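Local coordinates for protein Drep2 (PDB 4D2K) that probably takes part in apoptotic DNA fragmentation, using its N-terminal CIDE domain to bind copies of itself and build higher-order assemblies, at residues A[12-17]-A[39-44]; A[28-33]-A[58-63]. All coordinates share one frame; numbering follows the deposited sequence.

Contact 1: A[12-17]-A[39-44]; sequences LKIWDS and DKLGVP
L41, the first residue past helix 30-40, pushes its forked side chain against I14 and D16 of strand 10-16, one of the places where the helix of this ubiquitin-like CIDE domain packs across its mixed β-sheet. L41 buries the most surface of any residue here, and its two methyl groups divide the work. L41 CD1 lies beside I14, 3.9 Å from the side-chain methyl CG2 and 3.8 Å from the backbone O. L41 CD2 reaches further along the strand and rests on its backbone, 3.8 Å from D16 CA. L41 therefore meets both the main chain and a side chain of the strand.

I14 points toward the helix end, and its side chain meets that of L41 at an oblique angle. I14 CG1 lies anti to the backbone N (chi1 -172°), and CG2 is the branch that meets the leucine. L41 also touches K23 and L77, of strands 22-27 and 74-79, so that these strands help to frame it.

D16 offers L41 its CA and CB, with D16 CB 4.1 Å from L41 CD2, while its carboxylate serves the connection to the next strand: OD1 accepts from N20 N and OD2 from V21 N, so both oxygens are engaged and the group's rotation is fixed. With an alanine in place of L41 both methyls would be gone, and I14 CG2 and the backbone at D16 would probably be left without their apolar cover from the helix end.

Directly after L41 the helix closes in a Schellman motif. G42 is its C-prime residue, with a positive phi of 70°, and G42 N donates to D39 O at 3.1 Å.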
ATOM      1  N   LEU A  12      -1.996  -8.286   2.957  1.00 35.28           N
ATOM      2  CA  LEU A  12      -2.378  -6.884   3.116  1.00 31.88           C
ATOM      3  C   LEU A  12      -3.283  -6.548   1.937  1.00 35.50           C
ATOM      4  O   LEU A  12      -3.204  -7.226   0.900  1.00 32.69           O
ATOM      5  CB  LEU A  12      -1.145  -5.967   3.142  1.00 32.34           C
ATOM      6  CG  LEU A  12      -0.158  -6.176   4.302  1.00 37.11           C
ATOM      7  CD1 LEU A  12       1.104  -5.334   4.132  1.00 33.53           C
ATOM      8  CD2 LEU A  12      -0.831  -5.925   5.645  1.00 32.28           C
ATOM      9  N   LYS A  13      -4.137  -5.527   2.079  1.00 32.10           N
ATOM     10  CA  LYS A  13      -5.010  -5.111   0.975  1.00 36.17           C
ATOM     11  C   LYS A  13      -4.509  -3.782   0.384  1.00 39.06           C
ATOM     12  O   LYS A  13      -4.252  -2.820   1.110  1.00 36.54           O
ATOM     13  CB  LYS A  13      -6.469  -4.985   1.444  1.00 33.77           C
ATOM     14  CG  LYS A  13      -7.147  -6.344   1.818  1.00 35.98           C
ATOM     15  CD  LYS A  13      -8.487  -6.112   2.578  1.00 37.38           C
ATOM     16  CE  LYS A  13      -9.231  -7.431   2.929  1.00 36.93           C
ATOM     17  NZ  LYS A  13     -10.500  -7.206   3.718  1.00 33.05           N
ATOM     18  N   ILE A  14      -4.407  -3.708  -0.934  1.00 36.97           N
ATOM     19  CA  ILE A  14      -3.851  -2.528  -1.554  1.00 37.34           C
ATOM     20  C   ILE A  14      -4.843  -2.038  -2.598  1.00 39.80           C
ATOM     21  O   ILE A  14      -5.190  -2.729  -3.559  1.00 38.93           O
ATOM     22  CB  ILE A  14      -2.430  -2.792  -2.147  1.00 40.24           C
ATOM     23  CG1 ILE A  14      -1.789  -1.488  -2.621  1.00 47.66           C
ATOM     24  CG2 ILE A  14      -2.462  -3.775  -3.304  1.00 51.42           C
ATOM     25  CD1 ILE A  14      -1.207  -0.641  -1.502  1.00 48.41           C
ATOM     26  N   TRP A  15      -5.375  -0.853  -2.332  1.00 35.96           N
ATOM     27  CA  TRP A  15      -6.400  -0.273  -3.174  1.00 36.15           C
ATOM     28  C   TRP A  15      -5.868   1.011  -3.824  1.00 38.42           C
ATOM     29  O   TRP A  15      -4.996   1.690  -3.258  1.00 35.96           O
ATOM     30  CB  TRP A  15      -7.633   0.052  -2.333  1.00 37.97           C
ATOM     31  CG  TRP A  15      -8.296  -1.110  -1.665  1.00 36.28           C
ATOM     32  CD1 TRP A  15      -7.907  -2.408  -1.705  1.00 37.97           C
ATOM     33  CD2 TRP A  15      -9.455  -1.064  -0.824  1.00 33.52           C
ATOM     34  NE1 TRP A  15      -8.761  -3.182  -0.960  1.00 34.76           N
ATOM     35  CE2 TRP A  15      -9.720  -2.377  -0.407  1.00 35.34           C
ATOM     36  CE3 TRP A  15     -10.292  -0.037  -0.382  1.00 37.35           C
ATOM     37  CZ2 TRP A  15     -10.802  -2.697   0.433  1.00 36.90           C
ATOM     38  CZ3 TRP A  15     -11.363  -0.358   0.462  1.00 36.13           C
ATOM     39  CH2 TRP A  15     -11.602  -1.671   0.856  1.00 36.28           C
ATOM     40  N   ASP A  16      -6.462   1.422  -4.944  1.00 41.20           N
ATOM     41  CA  ASP A  16      -5.968   2.634  -5.590  1.00 41.05           C
ATOM     42  C   ASP A  16      -6.551   3.821  -4.842  1.00 40.18           C
ATOM     43  O   ASP A  16      -7.373   3.631  -3.937  1.00 38.83           O
ATOM     44  CB  ASP A  16      -6.296   2.659  -7.090  1.00 39.76           C
ATOM     45  CG  ASP A  16      -7.786   2.700  -7.389  1.00 40.68           C
ATOM     46  OD1 ASP A  16      -8.600   3.218  -6.599  1.00 46.01           O
ATOM     47  OD2 ASP A  16      -8.152   2.163  -8.439  1.00 42.33           O
ATOM     48  N   SER A  17      -6.089   5.019  -5.189  1.00 42.66           N
ATOM     49  CA  SER A  17      -6.483   6.263  -4.520  1.00 44.78           C
ATOM     50  C   SER A  17      -7.990   6.454  -4.465  1.00 42.54           C
ATOM     51  O   SER A  17      -8.492   7.007  -3.505  1.00 42.74           O
ATOM     52  CB  SER A  17      -5.817   7.470  -5.177  1.00 44.77           C
ATOM     53  OG  SER A  17      -6.178   7.598  -6.539  1.00 52.81           O
ATOM     54  N   ASP A  39       3.066  -3.506  -8.926  1.00 42.84           N
ATOM     55  CA  ASP A  39       2.680  -4.524  -9.910  1.00 42.84           C
ATOM     56  C   ASP A  39       1.166  -4.786  -9.948  1.00 43.68           C
ATOM     57  O   ASP A  39       0.562  -4.849 -11.005  1.00 44.39           O
ATOM     58  CB  ASP A  39       3.396  -5.852  -9.657  1.00 45.06           C
ATOM     59  CG  ASP A  39       2.946  -6.943 -10.629  1.00 47.05           C
ATOM     60  OD1 ASP A  39       3.191  -6.791 -11.839  1.00 47.82           O
ATOM     61  OD2 ASP A  39       2.320  -7.938 -10.195  1.00 53.96           O
ATOM     62  N   LYS A  40       0.555  -4.989  -8.790  1.00 42.32           N
ATOM     63  CA  LYS A  40      -0.857  -5.337  -8.756  1.00 44.53           C
ATOM     64  C   LYS A  40      -1.736  -4.160  -9.200  1.00 45.04           C
ATOM     65  O   LYS A  40      -2.852  -4.348  -9.714  1.00 42.25           O
ATOM     66  CB  LYS A  40      -1.241  -5.797  -7.344  1.00 46.71           C
ATOM     67  CG  LYS A  40      -0.755  -7.210  -6.973  1.00 44.01           C
ATOM     68  CD  LYS A  40      -1.763  -8.263  -7.370  1.00 50.79           C
ATOM     69  CE  LYS A  40      -1.612  -9.563  -6.565  1.00 51.82           C
ATOM     70  NZ  LYS A  40      -0.220 -10.086  -6.503  1.00 58.59           N
ATOM     71  N   LEU A  41      -1.247  -2.937  -9.025  1.00 43.61           N
ATOM     72  CA  LEU A  41      -2.056  -1.814  -9.473  1.00 45.00           C
ATOM     73  C   LEU A  41      -1.627  -1.327 -10.860  1.00 46.33           C
ATOM     74  O   LEU A  41      -2.128  -0.324 -11.336  1.00 48.95           O
ATOM     75  CB  LEU A  41      -2.019  -0.675  -8.454  1.00 45.41           C
ATOM     76  CG  LEU A  41      -3.173  -0.734  -7.433  1.00 43.74           C
ATOM     77  CD1 LEU A  41      -3.237  -2.074  -6.759  1.00 43.61           C
ATOM     78  CD2 LEU A  41      -3.028   0.355  -6.375  1.00 43.07           C
ATOM     79  N   GLY A  42      -0.728  -2.054 -11.517  1.00 45.83           N
ATOM     80  CA  GLY A  42      -0.333  -1.733 -12.882  1.00 47.06           C
ATOM     81  C   GLY A  42       0.487  -0.451 -12.998  1.00 49.78           C
ATOM     82  O   GLY A  42       0.480   0.232 -14.025  1.00 50.27           O
ATOM     83  N   VAL A  43       1.253  -0.176 -11.951  1.00 46.88           N
ATOM     84  CA  VAL A  43       2.136   0.973 -11.888  1.00 49.00           C
ATOM     85  C   VAL A  43       3.536   0.538 -12.326  1.00 50.38           C
ATOM     86  O   VAL A  43       4.052  -0.476 -11.839  1.00 49.86           O
ATOM     87  CB  VAL A  43       2.201   1.542 -10.441  1.00 51.04           C
ATOM     88  CG1 VAL A  43       3.183   2.716 -10.337  1.00 52.15           C
ATOM     89  CG2 VAL A  43       0.802   1.927  -9.936  1.00 51.48           C
ATOM     90  N   PRO A  44       4.156   1.295 -13.253  1.00 49.96           N
ATOM     91  CA  PRO A  44       5.480   0.905 -13.756  1.00 51.55           C
ATOM     92  C   PRO A  44       6.447   0.825 -12.586  1.00 54.58           C
ATOM     93  O   PRO A  44       6.346   1.643 -11.668  1.00 54.69           O
ATOM     94  CB  PRO A  44       5.856   2.035 -14.720  1.00 50.64           C
ATOM     95  CG  PRO A  44       4.570   2.704 -15.083  1.00 50.80           C
ATOM     96  CD  PRO A  44       3.472   2.233 -14.159  1.00 49.61           C
TER

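Contact 2: A[28-33]-A[58-63]; sequences GTFEEL and TQIEDG
F30, in the first turn of helix 30-40, lays its ring against the backbone of residues 60-63, joining the start of the main helix of this ubiquitin-like CIDE domain to the edge strand 59-60 and the short helix 63-67. The contact lies at the surface and rests largely on this one ring.

The apolar part is small. F30 CE1 stands 3.9 Å from I60 CG2, the two side chains meeting obliquely, while I60 also packs on L53, Y65 and L75. F30 itself touches F66 of the short helix, so the phenylalanine packs against both the edge strand and the short helix.

Most of the remaining contact is ring against peptide. One face of F30 is covered by the linkage between E61 and D62: D62 N sits 3.8 Å above the ring plane, over its centre, and E61 C lies displaced toward the rim, 3.7 Å from F30 CE2. I60 O approaches obliquely, 3.3 Å from F30 CE1. At the base of the side chain, F30 CB comes within 3.9 Å of G63 N. The ring reaches this backbone because CG lies anti to the backbone N of F30 (chi1 174°). G63 lacks a side chain, and its bare backbone comes close to the helix here, with G63 CA 5.2 Å from F30 CA.

The polar bonds do not cross the contact; two of them cap helix starts. Outside both segments, E32 OE2 forms a salt bridge with K9 NZ. D62 is the N-cap of helix 63-67, its OD1 accepting from Y65 N. T29 is the N-cap of helix 30-40: T29 OG1 accepts from E32 N at 3.1 Å, with an N-H...O angle of 156°.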
ATOM      1  N   GLY A  28       6.474  -9.734   2.895  1.00 49.81           N
ATOM      2  CA  GLY A  28       7.233  -9.790   4.133  1.00 46.54           C
ATOM      3  C   GLY A  28       7.845  -8.481   4.583  1.00 44.90           C
ATOM      4  O   GLY A  28       8.141  -8.317   5.764  1.00 47.69           O
ATOM      5  N   THR A  29       8.064  -7.559   3.645  1.00 41.50           N
ATOM      6  CA  THR A  29       8.770  -6.301   3.924  1.00 43.93           C
ATOM      7  C   THR A  29       8.107  -5.089   3.260  1.00 42.24           C
ATOM      8  O   THR A  29       7.369  -5.221   2.271  1.00 38.96           O
ATOM      9  CB  THR A  29      10.250  -6.324   3.419  1.00 45.01           C
ATOM     10  OG1 THR A  29      10.233  -6.408   1.993  1.00 42.47           O
ATOM     11  CG2 THR A  29      11.056  -7.520   3.968  1.00 37.98           C
ATOM     12  N   PHE A  30       8.417  -3.903   3.778  1.00 42.14           N
ATOM     13  CA  PHE A  30       7.899  -2.670   3.198  1.00 42.95           C
ATOM     14  C   PHE A  30       8.327  -2.495   1.738  1.00 42.08           C
ATOM     15  O   PHE A  30       7.525  -2.095   0.886  1.00 40.85           O
ATOM     16  CB  PHE A  30       8.336  -1.469   4.033  1.00 44.24           C
ATOM     17  CG  PHE A  30       7.963  -0.154   3.417  1.00 45.24           C
ATOM     18  CD1 PHE A  30       6.645   0.265   3.375  1.00 41.93           C
ATOM     19  CD2 PHE A  30       8.945   0.658   2.867  1.00 45.94           C
ATOM     20  CE1 PHE A  30       6.312   1.463   2.789  1.00 44.57           C
ATOM     21  CE2 PHE A  30       8.624   1.858   2.278  1.00 43.21           C
ATOM     22  CZ  PHE A  30       7.305   2.262   2.233  1.00 45.37           C
ATOM     23  N   GLU A  31       9.543  -2.914   1.420  1.00 42.05           N
ATOM     24  CA  GLU A  31      10.061  -2.710   0.080  1.00 40.81           C
ATOM     25  C   GLU A  31       9.293  -3.618  -0.888  1.00 42.83           C
ATOM     26  O   GLU A  31       8.884  -3.216  -1.997  1.00 39.80           O
ATOM     27  CB  GLU A  31      11.566  -3.029   0.053  1.00 46.00           C
ATOM     28  CG  GLU A  31      12.498  -2.068   0.859  1.00 50.48           C
ATOM     29  CD  GLU A  31      12.365  -2.139   2.398  1.00 57.39           C
ATOM     30  OE1 GLU A  31      12.202  -3.245   2.978  1.00 56.78           O
ATOM     31  OE2 GLU A  31      12.439  -1.063   3.036  1.00 56.70           O
ATOM     32  N   GLU A  32       9.010  -4.823  -0.407  1.00 43.11           N
ATOM     33  CA  GLU A  32       8.212  -5.787  -1.140  1.00 44.50           C
ATOM     34  C   GLU A  32       6.758  -5.297  -1.217  1.00 41.97           C
ATOM     35  O   GLU A  32       6.067  -5.533  -2.217  1.00 42.56           O
ATOM     36  CB  GLU A  32       8.344  -7.164  -0.473  1.00 46.20           C
ATOM     37  CG  GLU A  32       7.782  -8.350  -1.230  1.00 54.04           C
ATOM     38  CD  GLU A  32       7.900  -9.636  -0.418  1.00 61.06           C
ATOM     39  OE1 GLU A  32       8.918  -9.789   0.298  1.00 61.04           O
ATOM     40  OE2 GLU A  32       6.970 -10.472  -0.464  1.00 65.99           O
ATOM     41  N   LEU A  33       6.294  -4.608  -0.177  1.00 39.34           N
ATOM     42  CA  LEU A  33       4.975  -3.985  -0.257  1.00 40.06           C
ATOM     43  C   LEU A  33       4.911  -3.043  -1.452  1.00 41.49           C
ATOM     44  O   LEU A  33       3.960  -3.115  -2.227  1.00 40.44           O
ATOM     45  CB  LEU A  33       4.620  -3.242   1.036  1.00 39.44           C
ATOM     46  CG  LEU A  33       3.379  -2.348   0.916  1.00 37.92           C
ATOM     47  CD1 LEU A  33       2.159  -3.146   0.504  1.00 38.94           C
ATOM     48  CD2 LEU A  33       3.104  -1.696   2.251  1.00 37.30           C
ATOM     49  N   THR A  58      -2.720   8.257   7.089  1.00 34.80           N
ATOM     50  CA  THR A  58      -1.385   8.149   7.687  1.00 36.71           C
ATOM     51  C   THR A  58      -0.443   7.471   6.717  1.00 35.97           C
ATOM     52  O   THR A  58      -0.794   6.446   6.156  1.00 37.86           O
ATOM     53  CB  THR A  58      -1.378   7.328   8.987  1.00 37.37           C
ATOM     54  OG1 THR A  58      -2.130   8.003  10.003  1.00 34.39           O
ATOM     55  CG2 THR A  58       0.049   7.119   9.471  1.00 35.71           C
ATOM     56  N   GLN A  59       0.729   8.064   6.487  1.00 34.49           N
ATOM     57  CA  GLN A  59       1.681   7.521   5.525  1.00 39.42           C
ATOM     58  C   GLN A  59       2.605   6.463   6.131  1.00 38.74           C
ATOM     59  O   GLN A  59       3.049   6.615   7.253  1.00 37.76           O
ATOM     60  CB  GLN A  59       2.528   8.639   4.918  1.00 37.89           C
ATOM     61  CG  GLN A  59       3.332   8.173   3.740  1.00 40.65           C
ATOM     62  CD  GLN A  59       4.029   9.301   2.993  1.00 42.23           C
ATOM     63  OE1 GLN A  59       3.764  10.484   3.223  1.00 39.19           O
ATOM     64  NE2 GLN A  59       4.898   8.931   2.061  1.00 40.71           N
ATOM     65  N   ILE A  60       2.903   5.410   5.378  1.00 37.12           N
ATOM     66  CA  ILE A  60       3.872   4.405   5.821  1.00 40.40           C
ATOM     67  C   ILE A  60       5.117   4.529   4.954  1.00 40.89           C
ATOM     68  O   ILE A  60       5.029   4.412   3.720  1.00 43.90           O
ATOM     69  CB  ILE A  60       3.316   2.952   5.719  1.00 41.15           C
ATOM     70  CG1 ILE A  60       2.080   2.774   6.599  1.00 43.63           C
ATOM     71  CG2 ILE A  60       4.372   1.942   6.112  1.00 38.05           C
ATOM     72  CD1 ILE A  60       0.782   3.011   5.885  1.00 48.53           C
ATOM     73  N   GLU A  61       6.278   4.730   5.572  1.00 41.72           N
ATOM     74  CA  GLU A  61       7.506   4.966   4.800  1.00 47.40           C
ATOM     75  C   GLU A  61       8.693   4.124   5.202  1.00 45.93           C
ATOM     76  O   GLU A  61       9.820   4.459   4.847  1.00 46.19           O
ATOM     77  CB  GLU A  61       7.967   6.428   4.908  1.00 45.71           C
ATOM     78  CG  GLU A  61       6.929   7.492   4.621  1.00 52.26           C
ATOM     79  CD  GLU A  61       7.485   8.876   4.880  1.00 53.28           C
ATOM     80  OE1 GLU A  61       8.532   9.222   4.293  1.00 62.11           O
ATOM     81  OE2 GLU A  61       6.895   9.613   5.685  1.00 50.02           O
ATOM     82  N   ASP A  62       8.464   3.053   5.945  1.00 45.88           N
ATOM     83  CA  ASP A  62       9.583   2.276   6.478  1.00 46.08           C
ATOM     84  C   ASP A  62       9.134   0.939   7.070  1.00 43.60           C
ATOM     85  O   ASP A  62       7.964   0.753   7.403  1.00 39.96           O
ATOM     86  CB  ASP A  62      10.373   3.086   7.517  1.00 45.42           C
ATOM     87  CG  ASP A  62       9.477   3.719   8.583  1.00 48.30           C
ATOM     88  OD1 ASP A  62       8.839   2.991   9.379  1.00 44.57           O
ATOM     89  OD2 ASP A  62       9.458   4.970   8.663  1.00 48.33           O
ATOM     90  N   GLY A  63      10.080   0.008   7.166  1.00 45.89           N
ATOM     91  CA  GLY A  63       9.836  -1.285   7.773  1.00 47.65           C
ATOM     92  C   GLY A  63       9.297  -1.266   9.187  1.00 46.00           C
ATOM     93  O   GLY A  63       8.560  -2.173   9.569  1.00 44.73           O
TER

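How the contacts relate
Both contacts use helix 30-40 and reach the same mixed sheet, but from the two ends of the helix: contact 2 at its first turn and contact 1 at the residue just past its C-terminal end. Their centres lie 13 Å apart, on opposite sides of the centre of the chain, and their nearest atoms are about 4 Å apart without touching. Along the sequence the segments alternate, in the order 12-17, 28-33, 39-44, 58-63, so the connections interlock. Contact 1 ties the helix to an inner strand, contact 2 to the edge strand and the short helix after it. Together they place both ends of the helix against the sheet within one compact CIDE domain.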